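Local coordinates for proteophosphoglycan (Silicibacter pomeroyi DSS-3, PDB 2RE3), which is of unknown function but belongs to the DUF1285 family, whose fold is built from repeated structural motifs, and may take part in signal transduction, at residues 172-177 with 184-189; 124-129 with 179-184; 99-104 with 161-166. One frame throughout, in Å; residues are numbered along the deposited sequence. Where two conformers were deposited one is given.

All three contacts lie in the C-terminal part of the chain. Contact 1 and contact 2 both use strand 181-185, sharing P184: contact 1 ties it to its hairpin partner 173-178, while contact 2 sets the turn and start of the same strand against the loop 124-129. Contact 3 lays helix 157-164 beside strand 96-104 of the six-stranded sheet and touches contact 1 where L163 meets L176. Proportionately, contact 1 is the most buried and contact 3 the least. Backbone hydrogen bonds dominate contact 1; contact 2 relies on serine hydroxyls, a water and one buried phenyl ring; contact 3 pairs an exposed salt bridge with an aliphatic patch reaching the buried V101 and L163.

Contact 1. Residues 172-177 with 184-189; sequences GWFGLW and PLMTVE
F174 O is gripped by two donors, L185 N at 2.9 Å and M186 N at 3.2 Å, both lying in its carbonyl plane. This double acceptance marks a classic beta bulge in the antiparallel hairpin of strands 173-178 and 181-185, where two consecutive residues face F174 and the register slips by one. The return bond, F174 N to M186 O, is 2.8 Å long and runs nearly along the C=O axis. Beyond it V188 N, in the first turn of helix 188-192, reaches G172 O from above the carbonyl plane. G175 has no CB, and none would fit, since it would clash with P184 CA. On one side of the hairpin the W173 side chain crosses those of T187 and P184 obliquely: T187 CG2 stands over the indole's six-membered ring, 4.0 Å from the centroid, in a CH-pi contact, and W173 CB meets P184 CB at 3.9 Å. An alanine in place of W173 would lose the surface on which T187 CG2 rests and would probably loosen the packing over the start of the C-terminal helix. F174 and M186, a selenomethionine, lie side by side on the other face, with L191 and M164 nearby. CG of F174 is anti to its backbone N (chi1 175°), and the M186 chain bends at chi3 (62°), bringing its CE to 3.7 Å from F174 CD2.

Contact 2. Residues 124-129 with 179-184; sequences AGEGNP and SGSFFP
Hydrogen bonding between loop and turn is carried by serines. The residues S179 and G180 form the turn of the beta hairpin 173-178/181-185, and the loop 124-129, which leads from strand 121-123 to strand 130-131 of the neighbouring six-stranded sheet, packs against that turn and the strand after it. S179 OG, anti to its own carbonyl carbon (chi1 -57°), donates to A124 O at 2.7 Å and approaches in the plane of that carbonyl. The same oxygen also accepts from S178 OG, so two consecutive hydroxyls hold the buried A124 carbonyl. A water adds a second polar link: it accepts from E126 N at 3.1 Å, donates to S179 O at 2.6 Å and is hydrogen-bonded to S181 OG, joining the loop backbone to the turn and to the first residue of the strand. Within the loop, G125 N bonds to N128 O, closing it on itself. Van der Waals packing centres on F183, whose side chain leaves strand 181-185 toward the loop. The ring turns its edge to the backbone there, with E126 N near its plane, while P129 CB approaches CE1 of F183 obliquely at 3.6 Å. I130 of strand 130-131 also packs against the F183 side chain. G125 fits without a side chain, because a CB would clash with S179 CB. At the tip of the phenyl ring, F183 CZ lies 3.5 Å from G125 C.

Contact 3. Residues 99-104 with 161-166; sequences VDVEVA and YRLMDL
R162 carries the polar part of this contact, its guanidinium reaching the exposed side of strand 96-104. NH1 of R162 and OD1 of D100 form a salt bridge at 3.2 Å, with the acceptor near the guanidinium plane at its edge. As a hydrogen bond it is weak, the angle at hydrogen being 127°, and the carboxylate and guanidinium planes are turned 52° apart. V101 O lies 3.0 Å from R162 NH2. A bend at chi3 (56°) brings the guanidinium over V101, so that CG1 of V101 stands above the centre of one of its faces. Helix 157-164 packs beside a strand of the mixed six-stranded sheet of the C-terminal region, close to the sheet's bulge at V99 and D100. L166 N bonds to L163 O at 2.8 Å, while L166 O accepts from Q110 NE2. The apolar part runs from the partly exposed V103 and L166, which meet tip to tip, to the buried V101 and L163; L163, which also touches L112 and F114, crosses V101 obliquely, its CD2 3.8 Å from V101 CG2.

Contact 1. Residues 172-177 with 184-189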
loop_
_atom_site.group_PDB
_atom_site.type_symbol
_atom_site.label_atom_id
_atom_site.label_comp_id
_atom_site.label_asym_id
_atom_site.label_seq_id
_atom_site.Cartn_x
_atom_site.Cartn_y
_atom_site.Cartn_z
ATOM N N GLY A 172 -7.296 -18.348 -19.395
ATOM C CA GLY A 172 -7.609 -17.153 -20.175
ATOM C C GLY A 172 -6.966 -15.881 -19.693
ATOM O O GLY A 172 -7.071 -14.839 -20.353
ATOM N N TRP A 173 -6.298 -15.961 -18.541
ATOM C CA TRP A 173 -5.790 -14.779 -17.864
ATOM C C TRP A 173 -4.298 -14.904 -17.661
ATOM O O TRP A 173 -3.811 -15.970 -17.286
ATOM C CB TRP A 173 -6.464 -14.596 -16.483
ATOM C CG TRP A 173 -7.920 -14.263 -16.561
ATOM C CD1 TRP A 173 -8.955 -15.148 -16.626
ATOM C CD2 TRP A 173 -8.502 -12.954 -16.635
ATOM N NE1 TRP A 173 -10.140 -14.473 -16.733
ATOM C CE2 TRP A 173 -9.894 -13.124 -16.744
ATOM C CE3 TRP A 173 -7.977 -11.659 -16.650
ATOM C CZ2 TRP A 173 -10.784 -12.036 -16.845
ATOM C CZ3 TRP A 173 -8.852 -10.569 -16.736
ATOM C CH2 TRP A 173 -10.246 -10.769 -16.828
ATOM N N PHE A 174 -3.590 -13.794 -17.883
ATOM C CA PHE A 174 -2.205 -13.661 -17.491
ATOM C C PHE A 174 -2.158 -13.145 -16.074
ATOM O O PHE A 174 -2.857 -12.217 -15.741
ATOM C CB PHE A 174 -1.488 -12.689 -18.414
ATOM C CG PHE A 174 -0.091 -12.408 -17.997
ATOM C CD1 PHE A 174 0.945 -13.225 -18.419
ATOM C CD2 PHE A 174 0.184 -11.350 -17.147
ATOM C CE1 PHE A 174 2.235 -12.999 -18.002
ATOM C CE2 PHE A 174 1.468 -11.097 -16.740
ATOM C CZ PHE A 174 2.512 -11.930 -17.178
ATOM N N GLY A 175 -1.330 -13.734 -15.232
ATOM C CA GLY A 175 -1.262 -13.298 -13.833
ATOM C C GLY A 175 -0.116 -13.896 -13.050
ATOM O O GLY A 175 0.871 -14.403 -13.631
ATOM N N LEU A 176 -0.251 -13.866 -11.725
ATOM C CA LEU A 176 0.844 -14.248 -10.812
ATOM C C LEU A 176 0.405 -15.313 -9.821
ATOM O O LEU A 176 -0.650 -15.194 -9.220
ATOM C CB LEU A 176 1.386 -13.006 -10.083
ATOM C CG LEU A 176 2.114 -12.013 -11.011
ATOM C CD1 LEU A 176 2.356 -10.730 -10.307
ATOM C CD2 LEU A 176 3.404 -12.595 -11.493
ATOM N N TRP A 177 1.186 -16.390 -9.732
ATOM C CA TRP A 177 1.044 -17.367 -8.676
ATOM C C TRP A 177 1.835 -16.885 -7.489
ATOM O O TRP A 177 2.998 -16.547 -7.640
ATOM C CB TRP A 177 1.604 -18.712 -9.104
ATOM C CG TRP A 177 0.683 -19.488 -9.989
ATOM C CD1 TRP A 177 0.713 -19.542 -11.348
ATOM C CD2 TRP A 177 -0.407 -20.302 -9.575
ATOM N NE1 TRP A 177 -0.291 -20.342 -11.812
ATOM C CE2 TRP A 177 -1.005 -20.821 -10.745
ATOM C CE3 TRP A 177 -0.940 -20.650 -8.328
ATOM C CZ2 TRP A 177 -2.102 -21.697 -10.711
ATOM C CZ3 TRP A 177 -2.038 -21.527 -8.288
ATOM C CH2 TRP A 177 -2.603 -22.038 -9.478
ATOM N N PRO A 184 -5.164 -13.073 -11.253
ATOM C CA PRO A 184 -5.244 -12.557 -12.589
ATOM C C PRO A 184 -4.936 -11.090 -12.625
ATOM O O PRO A 184 -5.314 -10.336 -11.713
ATOM C CB PRO A 184 -6.702 -12.799 -12.986
ATOM C CG PRO A 184 -7.229 -13.818 -12.027
ATOM C CD PRO A 184 -6.469 -13.533 -10.757
ATOM N N LEU A 185 -4.280 -10.704 -13.707
ATOM C CA LEU A 185 -3.828 -9.353 -13.932
ATOM C C LEU A 185 -4.405 -8.736 -15.215
ATOM O O LEU A 185 -4.583 -7.524 -15.289
ATOM C CB LEU A 185 -2.301 -9.338 -14.021
ATOM C CG LEU A 185 -1.439 -9.347 -12.768
ATOM C CD1 LEU A 185 0.008 -9.012 -13.156
ATOM C CD2 LEU A 185 -1.966 -8.375 -11.726
HETATM N N MSE A 186 -4.637 -9.551 -16.247
HETATM C CA MSE A 186 -5.161 -9.065 -17.527
HETATM C C MSE A 186 -5.474 -10.281 -18.399
HETATM O O MSE A 186 -4.975 -11.367 -18.148
HETATM C CB MSE A 186 -4.144 -8.128 -18.205
HETATM C CG MSE A 186 -3.125 -8.844 -19.121
HETATM SE SE MSE A 186 -1.440 -7.916 -19.473
HETATM C CE MSE A 186 -0.869 -7.882 -17.606
ATOM N N THR A 187 -6.290 -10.097 -19.431
ATOM C CA THR A 187 -6.671 -11.202 -20.316
ATOM C C THR A 187 -5.474 -11.596 -21.165
ATOM O O THR A 187 -4.535 -10.811 -21.345
ATOM C CB THR A 187 -7.872 -10.840 -21.245
ATOM O OG1 THR A 187 -7.469 -9.882 -22.238
ATOM C CG2 THR A 187 -9.066 -10.309 -20.449
ATOM N N VAL A 188 -5.498 -12.820 -21.677
ATOM C CA VAL A 188 -4.479 -13.269 -22.632
ATOM C C VAL A 188 -4.404 -12.296 -23.814
ATOM O O VAL A 188 -3.323 -11.822 -24.158
ATOM C CB VAL A 188 -4.724 -14.741 -23.084
ATOM C CG1 VAL A 188 -3.972 -15.062 -24.358
ATOM C CG2 VAL A 188 -4.310 -15.683 -21.967
ATOM N N GLU A 189 -5.561 -12.039 -24.425
ATOM C CA GLU A 189 -5.741 -11.010 -25.467
ATOM C C GLU A 189 -4.926 -9.751 -25.181
ATOM O O GLU A 189 -4.203 -9.246 -26.043
ATOM C CB GLU A 189 -7.233 -10.651 -25.541
ATOM C CG GLU A 189 -7.569 -9.232 -26.000
ATOM C CD GLU A 189 -7.465 -9.071 -27.481
ATOM O OE1 GLU A 189 -7.881 -10.006 -28.186
ATOM O OE2 GLU A 189 -6.982 -8.018 -27.938
#

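Contact 2. Residues 124-129 with 179-184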
loop_
_atom_site.group_PDB
_atom_site.type_symbol
_atom_site.label_atom_id
_atom_site.label_comp_id
_atom_site.label_asym_id
_atom_site.label_seq_id
_atom_site.Cartn_x
_atom_site.Cartn_y
_atom_site.Cartn_z
ATOM N N ALA A 124 2.668 -12.082 -0.701
ATOM C CA ALA A 124 1.465 -12.178 -1.545
ATOM C C ALA A 124 0.813 -13.562 -1.451
ATOM O O ALA A 124 1.474 -14.595 -1.448
ATOM C CB ALA A 124 1.756 -11.806 -3.014
ATOM N N GLY A 125 -0.498 -13.570 -1.367
ATOM C CA GLY A 125 -1.247 -14.815 -1.214
ATOM C C GLY A 125 -2.680 -14.471 -0.885
ATOM O O GLY A 125 -3.080 -13.317 -0.949
ATOM N N GLU A 126 -3.457 -15.457 -0.496
ATOM C CA GLU A 126 -4.851 -15.199 -0.205
ATOM C C GLU A 126 -5.055 -14.135 0.868
ATOM O O GLU A 126 -5.922 -13.297 0.719
ATOM C CB GLU A 126 -5.554 -16.477 0.174
ATOM C CG GLU A 126 -7.044 -16.356 0.093
ATOM C CD GLU A 126 -7.685 -17.667 0.427
ATOM O OE1 GLU A 126 -7.770 -18.505 -0.495
ATOM O OE2 GLU A 126 -8.047 -17.863 1.619
ATOM N N GLY A 127 -4.254 -14.166 1.928
ATOM C CA GLY A 127 -4.336 -13.149 3.000
ATOM C C GLY A 127 -3.947 -11.738 2.535
ATOM O O GLY A 127 -4.477 -10.726 3.029
ATOM N N ASN A 128 -3.011 -11.671 1.589
ATOM C CA ASN A 128 -2.588 -10.423 1.016
ATOM C C ASN A 128 -2.667 -10.522 -0.526
ATOM O O ASN A 128 -1.643 -10.741 -1.208
ATOM C CB ASN A 128 -1.171 -10.140 1.452
ATOM C CG ASN A 128 -1.033 -9.959 2.939
ATOM O OD1 ASN A 128 -1.714 -9.141 3.565
ATOM N ND2 ASN A 128 -0.128 -10.699 3.514
ATOM N N PRO A 129 -3.882 -10.399 -1.091
ATOM C CA PRO A 129 -3.987 -10.669 -2.524
ATOM C C PRO A 129 -3.427 -9.554 -3.369
ATOM O O PRO A 129 -3.318 -8.422 -2.895
ATOM C CB PRO A 129 -5.486 -10.819 -2.752
ATOM C CG PRO A 129 -6.113 -10.008 -1.702
ATOM C CD PRO A 129 -5.183 -10.060 -0.505
ATOM N N SER A 179 2.122 -18.129 -3.159
ATOM C CA SER A 179 1.619 -18.862 -1.971
ATOM C C SER A 179 0.502 -19.833 -2.306
ATOM O O SER A 179 -0.415 -19.983 -1.514
ATOM C CB SER A 179 1.091 -17.915 -0.871
ATOM O OG SER A 179 2.068 -16.994 -0.446
ATOM N N GLY A 180 0.543 -20.457 -3.480
ATOM C CA GLY A 180 -0.512 -21.399 -3.875
ATOM C C GLY A 180 -1.800 -20.832 -4.444
ATOM O O GLY A 180 -2.721 -21.596 -4.722
ATOM N N SER A 181 -1.885 -19.511 -4.623
ATOM C CA SER A 181 -3.079 -18.866 -5.166
ATOM C C SER A 181 -2.728 -18.105 -6.442
ATOM O O SER A 181 -1.594 -17.671 -6.629
ATOM C CB SER A 181 -3.672 -17.898 -4.136
ATOM O OG SER A 181 -4.274 -18.575 -3.055
ATOM N N PHE A 182 -3.696 -17.961 -7.330
ATOM C CA PHE A 182 -3.453 -17.345 -8.620
ATOM C C PHE A 182 -4.185 -16.019 -8.774
ATOM O O PHE A 182 -5.405 -15.952 -8.638
ATOM C CB PHE A 182 -3.884 -18.275 -9.750
ATOM C CG PHE A 182 -3.616 -17.709 -11.103
ATOM C CD1 PHE A 182 -2.320 -17.650 -11.590
ATOM C CD2 PHE A 182 -4.643 -17.161 -11.853
ATOM C CE1 PHE A 182 -2.062 -17.088 -12.785
ATOM C CE2 PHE A 182 -4.388 -16.611 -13.096
ATOM C CZ PHE A 182 -3.103 -16.572 -13.562
ATOM N N PHE A 183 -3.443 -14.976 -9.118
ATOM C CA PHE A 183 -3.997 -13.640 -9.216
ATOM C C PHE A 183 -3.983 -13.118 -10.643
ATOM O O PHE A 183 -2.932 -12.774 -11.195
ATOM C CB PHE A 183 -3.243 -12.740 -8.277
ATOM C CG PHE A 183 -3.259 -13.241 -6.878
ATOM C CD1 PHE A 183 -4.354 -13.004 -6.066
ATOM C CD2 PHE A 183 -2.216 -14.030 -6.395
ATOM C CE1 PHE A 183 -4.397 -13.531 -4.779
ATOM C CE2 PHE A 183 -2.250 -14.537 -5.089
ATOM C CZ PHE A 183 -3.317 -14.277 -4.283
ATOM N N PRO A 184 -5.164 -13.073 -11.253
ATOM C CA PRO A 184 -5.244 -12.557 -12.589
ATOM C C PRO A 184 -4.936 -11.090 -12.625
ATOM O O PRO A 184 -5.314 -10.336 -11.713
ATOM C CB PRO A 184 -6.702 -12.799 -12.986
ATOM C CG PRO A 184 -7.229 -13.818 -12.027
ATOM C CD PRO A 184 -6.469 -13.533 -10.757
HETATM O O HOH W 1 -2.455 -18.346 -1.162
#

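Contact 3. Residues 99-104 with 161-166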
loop_
_atom_site.group_PDB
_atom_site.type_symbol
_atom_site.label_atom_id
_atom_site.label_comp_id
_atom_site.label_asym_id
_atom_site.label_seq_id
_atom_site.Cartn_x
_atom_site.Cartn_y
_atom_site.Cartn_z
ATOM N N VAL A 99 8.067 -1.177 -3.472
ATOM C CA VAL A 99 9.297 -0.827 -4.186
ATOM C C VAL A 99 10.231 -1.989 -4.453
ATOM O O VAL A 99 11.223 -1.835 -5.151
ATOM C CB VAL A 99 10.099 0.224 -3.425
ATOM C CG1 VAL A 99 9.275 1.540 -3.345
ATOM C CG2 VAL A 99 10.521 -0.324 -2.042
ATOM N N ASP A 100 9.924 -3.147 -3.903
ATOM C CA ASP A 100 10.742 -4.323 -4.112
ATOM C C ASP A 100 9.879 -5.572 -4.081
ATOM O O ASP A 100 8.868 -5.620 -3.390
ATOM C CB ASP A 100 11.821 -4.397 -3.031
ATOM C CG ASP A 100 13.033 -5.166 -3.478
ATOM O OD1 ASP A 100 13.169 -5.372 -4.698
ATOM O OD2 ASP A 100 13.851 -5.559 -2.615
ATOM N N VAL A 101 10.261 -6.574 -4.860
ATOM C CA VAL A 101 9.600 -7.867 -4.799
ATOM C C VAL A 101 10.695 -8.907 -4.865
ATOM O O VAL A 101 11.662 -8.751 -5.609
ATOM C CB VAL A 101 8.565 -8.085 -5.935
ATOM C CG1 VAL A 101 9.192 -7.863 -7.307
ATOM C CG2 VAL A 101 7.969 -9.488 -5.848
ATOM N N GLU A 102 10.508 -9.965 -4.078
ATOM C CA GLU A 102 11.441 -11.075 -3.938
ATOM C C GLU A 102 10.672 -12.363 -4.296
ATOM O O GLU A 102 9.543 -12.550 -3.812
ATOM C CB GLU A 102 11.918 -11.109 -2.476
ATOM C CG GLU A 102 12.749 -12.321 -2.071
ATOM C CD GLU A 102 12.290 -12.952 -0.754
ATOM O OE1 GLU A 102 12.475 -12.322 0.323
ATOM O OE2 GLU A 102 11.766 -14.091 -0.815
ATOM N N VAL A 103 11.243 -13.232 -5.137
ATOM C CA VAL A 103 10.593 -14.525 -5.437
ATOM C C VAL A 103 11.277 -15.661 -4.700
ATOM O O VAL A 103 12.489 -15.666 -4.542
ATOM C CB VAL A 103 10.692 -14.990 -6.903
ATOM C CG1 VAL A 103 9.321 -15.481 -7.358
ATOM C CG2 VAL A 103 11.257 -13.934 -7.820
ATOM N N ALA A 104 10.506 -16.652 -4.287
ATOM C CA ALA A 104 11.095 -17.893 -3.808
ATOM C C ALA A 104 10.300 -18.988 -4.450
ATOM O O ALA A 104 9.140 -18.791 -4.804
ATOM C CB ALA A 104 11.025 -17.986 -2.298
ATOM N N TYR A 161 7.673 -4.672 -13.725
ATOM C CA TYR A 161 8.299 -5.274 -14.879
ATOM C C TYR A 161 9.017 -6.558 -14.503
ATOM O O TYR A 161 9.006 -7.516 -15.264
ATOM C CB TYR A 161 9.141 -4.237 -15.632
ATOM C CG TYR A 161 8.253 -3.398 -16.538
ATOM C CD1 TYR A 161 7.465 -4.016 -17.518
ATOM C CD2 TYR A 161 8.160 -2.018 -16.406
ATOM C CE1 TYR A 161 6.623 -3.286 -18.346
ATOM C CE2 TYR A 161 7.310 -1.269 -17.248
ATOM C CZ TYR A 161 6.547 -1.923 -18.212
ATOM O OH TYR A 161 5.701 -1.256 -19.060
ATOM N N ARG A 162 9.552 -6.636 -13.296
ATOM C CA ARG A 162 10.097 -7.903 -12.813
ATOM C C ARG A 162 9.008 -8.964 -12.620
ATOM O O ARG A 162 9.257 -10.131 -12.843
ATOM C CB ARG A 162 10.882 -7.704 -11.517
ATOM C CG ARG A 162 12.139 -6.823 -11.679
ATOM C CD ARG A 162 12.775 -6.542 -10.314
ATOM N NE ARG A 162 13.084 -7.803 -9.629
ATOM C CZ ARG A 162 13.351 -7.939 -8.327
ATOM N NH1 ARG A 162 13.371 -6.880 -7.517
ATOM N NH2 ARG A 162 13.604 -9.155 -7.832
ATOM N N LEU A 163 7.810 -8.562 -12.214
ATOM C CA LEU A 163 6.682 -9.487 -12.104
ATOM C C LEU A 163 6.202 -10.004 -13.475
ATOM O O LEU A 163 5.853 -11.158 -13.613
ATOM C CB LEU A 163 5.514 -8.847 -11.362
ATOM C CG LEU A 163 5.608 -8.622 -9.851
ATOM C CD1 LEU A 163 4.249 -8.148 -9.304
ATOM C CD2 LEU A 163 6.083 -9.882 -9.118
HETATM N N MSE A 164 6.207 -9.173 -14.504
HETATM C CA MSE A 164 5.851 -9.670 -15.830
HETATM C C MSE A 164 6.654 -10.914 -16.172
HETATM O O MSE A 164 6.130 -11.832 -16.777
HETATM C CB MSE A 164 6.089 -8.614 -16.907
HETATM C CG MSE A 164 5.218 -7.375 -16.769
HETATM SE SE MSE A 164 3.376 -7.771 -17.118
HETATM C CE MSE A 164 3.791 -8.353 -18.976
ATOM N N ASP A 165 7.919 -10.946 -15.779
ATOM C CA ASP A 165 8.803 -12.061 -16.102
ATOM C C ASP A 165 8.574 -13.295 -15.213
ATOM O O ASP A 165 9.225 -14.322 -15.391
ATOM C CB ASP A 165 10.265 -11.611 -15.982
ATOM C CG ASP A 165 10.639 -10.540 -16.989
ATOM O OD1 ASP A 165 10.198 -10.650 -18.137
ATOM O OD2 ASP A 165 11.390 -9.594 -16.637
ATOM N N LEU A 166 7.662 -13.182 -14.252
ATOM C CA LEU A 166 7.342 -14.276 -13.348
ATOM C C LEU A 166 5.878 -14.625 -13.465
ATOM O O LEU A 166 5.338 -15.354 -12.642
ATOM C CB LEU A 166 7.702 -13.903 -11.901
ATOM C CG LEU A 166 9.221 -13.760 -11.675
ATOM C CD1 LEU A 166 9.531 -13.238 -10.284
ATOM C CD2 LEU A 166 9.927 -15.080 -11.916
#